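Local coordinates for GGDEF and EAL domain-containing protein (PDB 6PWK) that binds cyclic di-GMP as a GGDEF-EAL receptor and probably relays this signal to the control of large adhesins in biofilm formation, at residues A29-Q34 and S88-S93; E53-L58 and G69-L74; N142-S147 and I173-D178. One frame throughout, in Å; residues are numbered along the deposited sequence.

Contact 1. Residues A29-Q34 and S88-S93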
# COMPACT_ATOMS: atom_id res chain seq x y z
N ALA A 29 19.46 3.23 -13.92
CA ALA A 29 20.89 3.50 -13.88
C ALA A 29 21.42 3.87 -15.26
O ALA A 29 22.30 4.73 -15.38
CB ALA A 29 21.64 2.30 -13.32
N TYR A 30 20.90 3.22 -16.30
CA TYR A 30 21.26 3.61 -17.66
C TYR A 30 20.85 5.05 -17.94
O TYR A 30 21.59 5.80 -18.59
CB TYR A 30 20.59 2.66 -18.67
CG TYR A 30 20.51 3.19 -20.09
CD1 TYR A 30 21.54 2.97 -20.99
CD2 TYR A 30 19.40 3.90 -20.52
CE1 TYR A 30 21.47 3.45 -22.29
CE2 TYR A 30 19.32 4.38 -21.81
CZ TYR A 30 20.35 4.15 -22.69
OH TYR A 30 20.27 4.63 -23.98
N TYR A 31 19.68 5.46 -17.45
CA TYR A 31 19.20 6.81 -17.71
C TYR A 31 20.08 7.86 -17.06
O TYR A 31 20.41 8.87 -17.68
CB TYR A 31 17.76 6.95 -17.23
CG TYR A 31 17.10 8.22 -17.68
CD1 TYR A 31 16.60 8.33 -18.97
CD2 TYR A 31 16.99 9.31 -16.84
CE1 TYR A 31 16.00 9.49 -19.40
CE2 TYR A 31 16.39 10.48 -17.26
CZ TYR A 31 15.90 10.56 -18.55
OH TYR A 31 15.30 11.71 -18.98
N MET A 32 20.48 7.63 -15.81
CA MET A 32 21.34 8.59 -15.12
C MET A 32 22.71 8.68 -15.78
O MET A 32 23.30 9.76 -15.85
CB MET A 32 21.47 8.20 -13.65
CG MET A 32 20.13 8.03 -12.94
SD MET A 32 19.13 9.53 -13.02
CE MET A 32 17.49 8.86 -12.75
N SER A 33 23.23 7.55 -16.28
CA SER A 33 24.51 7.57 -16.98
C SER A 33 24.41 8.37 -18.27
O SER A 33 25.25 9.24 -18.55
CB SER A 33 24.97 6.14 -17.26
OG SER A 33 26.05 6.14 -18.18
N GLN A 34 23.39 8.09 -19.09
CA GLN A 34 23.19 8.85 -20.32
C GLN A 34 22.90 10.31 -20.03
O GLN A 34 23.30 11.19 -20.80
CB GLN A 34 22.06 8.24 -21.14
CG GLN A 34 22.29 6.80 -21.57
CD GLN A 34 23.44 6.66 -22.55
OE1 GLN A 34 24.59 6.51 -22.16
NE2 GLN A 34 23.12 6.70 -23.84
N SER A 88 18.02 8.83 -25.91
CA SER A 88 18.00 7.89 -24.80
C SER A 88 16.56 7.67 -24.37
O SER A 88 15.85 8.63 -24.06
CB SER A 88 18.85 8.41 -23.64
OG SER A 88 20.16 8.74 -24.06
N ILE A 89 16.12 6.42 -24.37
CA ILE A 89 14.80 6.03 -23.88
C ILE A 89 15.01 4.99 -22.80
O ILE A 89 15.61 3.94 -23.05
CB ILE A 89 13.90 5.50 -25.00
CG1 ILE A 89 13.77 6.53 -26.13
CG2 ILE A 89 12.53 5.15 -24.45
CD1 ILE A 89 12.82 6.11 -27.23
N ALA A 90 14.53 5.28 -21.60
CA ALA A 90 14.75 4.40 -20.46
C ALA A 90 13.49 4.33 -19.61
O ALA A 90 12.60 5.18 -19.69
CB ALA A 90 15.93 4.87 -19.61
N ARG A 91 13.42 3.29 -18.78
CA ARG A 91 12.34 3.10 -17.82
C ARG A 91 12.90 3.48 -16.45
O ARG A 91 13.54 2.67 -15.78
CB ARG A 91 11.83 1.67 -17.85
CG ARG A 91 10.60 1.42 -17.00
CD ARG A 91 10.23 -0.05 -16.99
NE ARG A 91 9.14 -0.34 -16.07
CZ ARG A 91 8.86 -1.55 -15.61
NH1 ARG A 91 9.59 -2.59 -15.98
NH2 ARG A 91 7.84 -1.73 -14.77
N ILE A 92 12.65 4.72 -16.03
CA ILE A 92 13.29 5.26 -14.84
C ILE A 92 12.56 4.87 -13.55
O ILE A 92 13.13 5.02 -12.46
CB ILE A 92 13.39 6.79 -14.93
CG1 ILE A 92 12.00 7.42 -14.85
CG2 ILE A 92 14.07 7.19 -16.23
CD1 ILE A 92 12.01 8.93 -15.01
N SER A 93 11.33 4.38 -13.64
CA SER A 93 10.59 3.92 -12.48
C SER A 93 9.55 2.91 -12.94
O SER A 93 9.53 2.51 -14.11
CB SER A 93 9.96 5.10 -11.72
OG SER A 93 8.56 4.92 -11.58

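Contact 2. Residues E53-L58 and G69-L74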
# COMPACT_ATOMS: atom_id res chain seq x y z
N GLU A 53 -0.14 5.77 -16.19
CA GLU A 53 -1.00 5.40 -15.07
C GLU A 53 -1.96 4.28 -15.44
O GLU A 53 -2.35 3.49 -14.57
CB GLU A 53 -1.77 6.63 -14.58
CG GLU A 53 -2.71 6.38 -13.40
CD GLU A 53 -1.99 6.25 -12.07
OE1 GLU A 53 -0.74 6.20 -12.05
OE2 GLU A 53 -2.68 6.21 -11.02
N PHE A 54 -2.33 4.17 -16.71
CA PHE A 54 -3.23 3.10 -17.13
C PHE A 54 -2.58 1.73 -17.00
O PHE A 54 -3.28 0.73 -16.83
CB PHE A 54 -3.71 3.35 -18.57
CG PHE A 54 -2.64 3.18 -19.61
CD1 PHE A 54 -1.72 4.19 -19.85
CD2 PHE A 54 -2.56 2.02 -20.36
CE1 PHE A 54 -0.74 4.05 -20.81
CE2 PHE A 54 -1.58 1.87 -21.33
CZ PHE A 54 -0.67 2.88 -21.55
N ILE A 55 -1.25 1.67 -17.08
CA ILE A 55 -0.55 0.42 -16.81
C ILE A 55 -0.60 0.10 -15.32
O ILE A 55 -0.71 -1.07 -14.93
CB ILE A 55 0.90 0.48 -17.33
CG1 ILE A 55 0.90 0.74 -18.84
CG2 ILE A 55 1.64 -0.80 -17.01
CD1 ILE A 55 2.27 0.62 -19.48
N LYS A 56 -0.54 1.13 -14.48
CA LYS A 56 -0.68 0.92 -13.04
C LYS A 56 -2.06 0.37 -12.70
O LYS A 56 -2.20 -0.50 -11.83
CB LYS A 56 -0.42 2.23 -12.29
CG LYS A 56 -0.56 2.14 -10.78
CD LYS A 56 -0.34 3.50 -10.14
CE LYS A 56 -0.29 3.41 -8.62
NZ LYS A 56 -1.57 2.93 -8.03
N GLU A 57 -3.10 0.87 -13.37
CA GLU A 57 -4.44 0.35 -13.16
C GLU A 57 -4.59 -1.07 -13.68
O GLU A 57 -5.41 -1.84 -13.17
CB GLU A 57 -5.47 1.27 -13.81
CG GLU A 57 -5.70 2.58 -13.07
CD GLU A 57 -6.26 3.68 -13.95
OE1 GLU A 57 -6.47 3.43 -15.16
OE2 GLU A 57 -6.49 4.79 -13.43
N LEU A 58 -3.80 -1.44 -14.69
CA LEU A 58 -3.92 -2.77 -15.28
C LEU A 58 -3.31 -3.84 -14.39
O LEU A 58 -3.72 -5.00 -14.44
CB LEU A 58 -3.26 -2.79 -16.66
CG LEU A 58 -3.47 -4.04 -17.52
CD1 LEU A 58 -4.94 -4.19 -17.88
CD2 LEU A 58 -2.61 -3.98 -18.77
N GLY A 69 3.17 -7.25 -20.22
CA GLY A 69 2.96 -7.18 -21.66
C GLY A 69 2.63 -5.78 -22.14
O GLY A 69 3.03 -5.39 -23.24
N MET A 70 1.91 -5.00 -21.33
CA MET A 70 1.59 -3.63 -21.72
C MET A 70 2.81 -2.73 -21.60
O MET A 70 3.00 -1.81 -22.41
CB MET A 70 0.44 -3.09 -20.86
CG MET A 70 -0.05 -1.73 -21.30
SD MET A 70 -0.57 -1.71 -23.02
CE MET A 70 -2.32 -1.44 -22.84
N VAL A 71 3.66 -2.97 -20.59
CA VAL A 71 4.91 -2.23 -20.48
C VAL A 71 5.78 -2.48 -21.70
O VAL A 71 6.35 -1.55 -22.29
CB VAL A 71 5.64 -2.61 -19.18
CG1 VAL A 71 7.07 -2.10 -19.20
CG2 VAL A 71 4.90 -2.06 -17.97
N ARG A 72 5.89 -3.74 -22.11
CA ARG A 72 6.65 -4.07 -23.31
C ARG A 72 6.03 -3.44 -24.55
O ARG A 72 6.74 -2.91 -25.41
CB ARG A 72 6.75 -5.59 -23.47
CG ARG A 72 7.25 -6.04 -24.84
CD ARG A 72 8.69 -5.64 -25.07
NE ARG A 72 9.60 -6.29 -24.13
CZ ARG A 72 10.06 -7.52 -24.28
NH1 ARG A 72 9.69 -8.25 -25.32
NH2 ARG A 72 10.88 -8.04 -23.37
N GLU A 73 4.70 -3.50 -24.66
CA GLU A 73 4.02 -2.91 -25.81
C GLU A 73 4.28 -1.42 -25.89
O GLU A 73 4.74 -0.92 -26.93
CB GLU A 73 2.51 -3.19 -25.73
CG GLU A 73 1.69 -2.58 -26.86
CD GLU A 73 1.73 -3.39 -28.14
OE1 GLU A 73 2.78 -3.99 -28.46
OE2 GLU A 73 0.70 -3.43 -28.85
N LEU A 74 4.03 -0.69 -24.80
CA LEU A 74 4.32 0.74 -24.79
C LEU A 74 5.79 1.00 -25.08
O LEU A 74 6.13 1.94 -25.80
CB LEU A 74 3.91 1.35 -23.45
CG LEU A 74 4.30 2.81 -23.20
CD1 LEU A 74 3.81 3.72 -24.32
CD2 LEU A 74 3.74 3.29 -21.87

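Contact 3. Residues N142-S147 and I173-D178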
# COMPACT_ATOMS: atom_id res chain seq x y z
N ASN A 142 16.45 22.24 -21.70
CA ASN A 142 17.59 22.74 -20.94
C ASN A 142 18.18 23.93 -21.68
O ASN A 142 18.87 23.78 -22.69
CB ASN A 142 18.63 21.64 -20.74
CG ASN A 142 19.55 21.92 -19.57
OD1 ASN A 142 19.16 22.56 -18.60
ND2 ASN A 142 20.79 21.43 -19.66
N LYS A 143 17.88 25.14 -21.19
CA LYS A 143 18.41 26.37 -21.76
C LYS A 143 19.36 27.08 -20.80
O LYS A 143 19.77 28.21 -21.08
CB LYS A 143 17.26 27.30 -22.16
CG LYS A 143 16.27 26.68 -23.13
CD LYS A 143 15.50 27.74 -23.90
CE LYS A 143 14.41 27.14 -24.78
NZ LYS A 143 13.15 26.88 -24.02
N ARG A 144 19.72 26.44 -19.69
CA ARG A 144 20.75 26.93 -18.78
C ARG A 144 21.56 25.73 -18.31
O ARG A 144 21.18 24.57 -18.52
CB ARG A 144 20.15 27.68 -17.59
CG ARG A 144 19.49 29.01 -17.94
CD ARG A 144 19.01 29.75 -16.70
NE ARG A 144 18.49 31.07 -17.03
CZ ARG A 144 18.03 31.94 -16.13
NH1 ARG A 144 18.02 31.62 -14.84
NH2 ARG A 144 17.57 33.12 -16.52
N GLN A 145 22.70 26.00 -17.68
CA GLN A 145 23.54 24.93 -17.15
C GLN A 145 22.90 24.42 -15.86
O GLN A 145 22.84 25.15 -14.86
CB GLN A 145 24.96 25.42 -16.91
CG GLN A 145 25.95 24.28 -16.67
CD GLN A 145 27.32 24.77 -16.24
OE1 GLN A 145 27.44 25.63 -15.36
NE2 GLN A 145 28.36 24.23 -16.86
N SER A 146 22.43 23.18 -15.88
CA SER A 146 21.68 22.61 -14.77
C SER A 146 22.33 21.31 -14.31
O SER A 146 22.92 20.58 -15.11
CB SER A 146 20.22 22.35 -15.16
OG SER A 146 19.64 23.49 -15.76
N SER A 147 22.21 21.04 -13.01
CA SER A 147 22.68 19.78 -12.45
C SER A 147 21.69 18.67 -12.77
O SER A 147 20.64 18.88 -13.38
CB SER A 147 22.90 19.92 -10.95
OG SER A 147 21.66 20.03 -10.26
N ILE A 173 8.02 23.04 -19.26
CA ILE A 173 8.74 24.00 -18.43
C ILE A 173 10.14 24.15 -19.01
O ILE A 173 10.80 23.15 -19.28
CB ILE A 173 8.81 23.57 -16.96
CG1 ILE A 173 7.41 23.39 -16.37
CG2 ILE A 173 9.59 24.58 -16.14
CD1 ILE A 173 7.41 23.03 -14.89
N SER A 174 10.58 25.38 -19.20
CA SER A 174 11.94 25.63 -19.66
C SER A 174 12.87 25.78 -18.46
O SER A 174 12.47 26.32 -17.42
CB SER A 174 12.00 26.87 -20.55
OG SER A 174 13.32 27.11 -20.99
N SER A 175 14.11 25.31 -18.62
CA SER A 175 15.05 25.31 -17.49
C SER A 175 15.37 26.72 -17.02
O SER A 175 15.86 26.89 -15.89
CB SER A 175 16.34 24.59 -17.88
OG SER A 175 17.28 25.49 -18.44
N ASP A 176 15.12 27.74 -17.84
CA ASP A 176 15.39 29.12 -17.48
C ASP A 176 14.20 29.79 -16.80
O ASP A 176 14.24 31.01 -16.57
CB ASP A 176 15.79 29.92 -18.73
CG ASP A 176 14.79 29.78 -19.87
OD1 ASP A 176 13.65 29.35 -19.62
OD2 ASP A 176 15.16 30.09 -21.02
N THR A 177 13.16 29.03 -16.47
CA THR A 177 11.93 29.62 -15.95
C THR A 177 12.17 30.33 -14.62
O THR A 177 13.05 29.95 -13.83
CB THR A 177 10.85 28.54 -15.77
OG1 THR A 177 9.63 29.15 -15.33
CG2 THR A 177 11.29 27.51 -14.73
N ASP A 178 11.40 31.39 -14.39
CA ASP A 178 11.41 32.07 -13.10
C ASP A 178 10.51 31.39 -12.08
O ASP A 178 10.55 31.76 -10.90
CB ASP A 178 10.97 33.53 -13.27
CG ASP A 178 12.02 34.37 -13.97
OD1 ASP A 178 13.21 34.00 -13.93
OD2 ASP A 178 11.65 35.41 -14.56

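Contact 1. Residues A29-Q34 and S88-S93
Tyr30, Tyr31 and Gln34 of helix 28-41 pack on Ser88, Ala90 and Ile92 in a largely apolar helix-on-strand contact at one edge of the five-stranded GGDEF sheet. The short axes run nearly antiparallel, at 155° and 8.3 Å, and no hydrogen bond crosses between the segments. Ala90 is the hub. Its CB meets the edge of the Tyr30 ring near the ring plane, 3.7 Å from Tyr30 CD2, and touches the other tyrosine at Tyr31 CD1, 3.6 Å away. Ile92 reaches Tyr31 over a face: its CG2 is 3.8 Å from the centroid of the Tyr31 ring and 23° off the normal, a CH-pi contact. Tyr31 has CG anti to its backbone N (chi1 -169°), which carries the start of its ring toward Ile92. At the far end, Gln34 CB lies 3.5 Å from Ser88 OG, while Gln34 CG lies over one face of the Tyr30 ring, toward its rim. Ala29, one residue before Tyr30 on the helix, packs on Arg16 of the second subunit. Around this layer, strand 96-102 offers Ile100 to Tyr31, Gln34 and Ser88, and strand 45-51 offers Val47 to Tyr31 and Ile49 to Ile92.

Contact 2. Residues E53-L58 and G69-L74
Phe54, Ile55 and Leu58 face Met70, Val71 and Leu74 in an entirely apolar contact between two helical segments; no hydrogen bond joins them, and 295 Å² of surface is buried in all. The local axes are 10.3 Å apart and nearly antiparallel, at 161°.

The aromatic component is a Met-aromatic contact made at a ring edge. Met70 SD lies 5.4 Å from the centroid of the Phe54 ring and 80° off its normal, and Met70 CE sits close to the ring plane, 3.7 Å from Phe54 CE2. The two side chains cross at about a right angle. The CB of Phe54 does not point at the other helix, yet the end of the side chain comes near it and reaches Met70. Ile55 CG1, from the next residue on the same helix, lies over one face of the ring, toward the rim.

The aliphatic component centres on the buried Ile55. Its CG1-CD1 branch meets two residues, CG1 lying 3.6 Å from Met70 CG and CD1 3.9 Å from Leu74 CD2, while its CG2 meets Val71 CG2 at 3.6 Å. One turn further on, Leu58 CD2 touches Met70 CB at 3.8 Å. Leu58 thus meets CB of Met70, Ile55 its CG, and Phe54 its SD and CE.

Loop residues also touch the second segment: Val22 at Val71 and Asn124 at Met70. Both segments fall within the helical range 53-80, and their opposed directions show that it turns back between them, giving the helical hairpin that follows strand 45-51, the first of the sheet in chain order, as in GGDEF domains generally.

Contact 3. Residues N142-S147 and I173-D178
Arg144 lays one face of its guanidinium over the backbone of Asp176, with NE 3.4 Å from Asp176 CB. This is an overlap rather than a salt bridge: Arg144 NE and Asp176 OD2 are 5.3 Å apart, and the guanidinium and carboxylate planes are almost perpendicular. Asp176 belongs to a type I beta turn, Ser174 to Thr177, closed by the bond from Thr177 N to Ser174 O. The turn follows on from edge strand 171-174 of the GGDEF sheet and meets the loop that leaves the neighbouring parallel strand 136-142 for helix 148-164.

Ser175 is the principal polar link. Its OG accepts a bond from Lys143 N at 2.8 Å, with an angle of 142° at the hydrogen. Arg144 N adds a weak bond to this same oxygen, which itself donates weakly to Asn142 OD1. One sound and two weak bonds therefore meet at this hydroxyl, two of them from successive amides of the loop. Asn142 OD1 also receives Ser146 OG at 3.0 Å, in its carbonyl plane, which ties the loop to itself, while Asn142 ND2 reaches Gly43 O.

On the other flank, Lys143 NZ donates to Ser174 OG at 3.0 Å and bonds to Ser141 OG on strand 136-142, just before the loop. The Asp176 carboxylate lies nearby, its OD2 4.8 Å from Lys143 NZ, and may stabilise the positive charge. Ser174 OG donates in turn to Asp176 OD1 at 2.6 Å, arriving from above the carboxylate plane, 56° out of it.

In the fold
All three contacts belong to the GGDEF half of the chain. Contact 2 is nested in the chain loop closed by contact 1; their centres are 18 Å apart, yet they touch, with Arg91 CZ 4.1 Å from Val71 CG1. Contact 3 comes later in the chain and reaches the same sheet as contact 1 at its other outermost strand, about 9 Å away between nearest atoms. Of the three, contact 1 comes closest to a bound cyclic di-GMP: the Ile92 side chain is about 4 Å from one, and Ile92 O accepts a hydrogen bond from Arg28 NH1, of a pocket residue. The Val71 side chain is about 10 Å from a bound cyclic di-GMP. The Ser146 side chain is about 12 Å from a bound cyclic di-GMP.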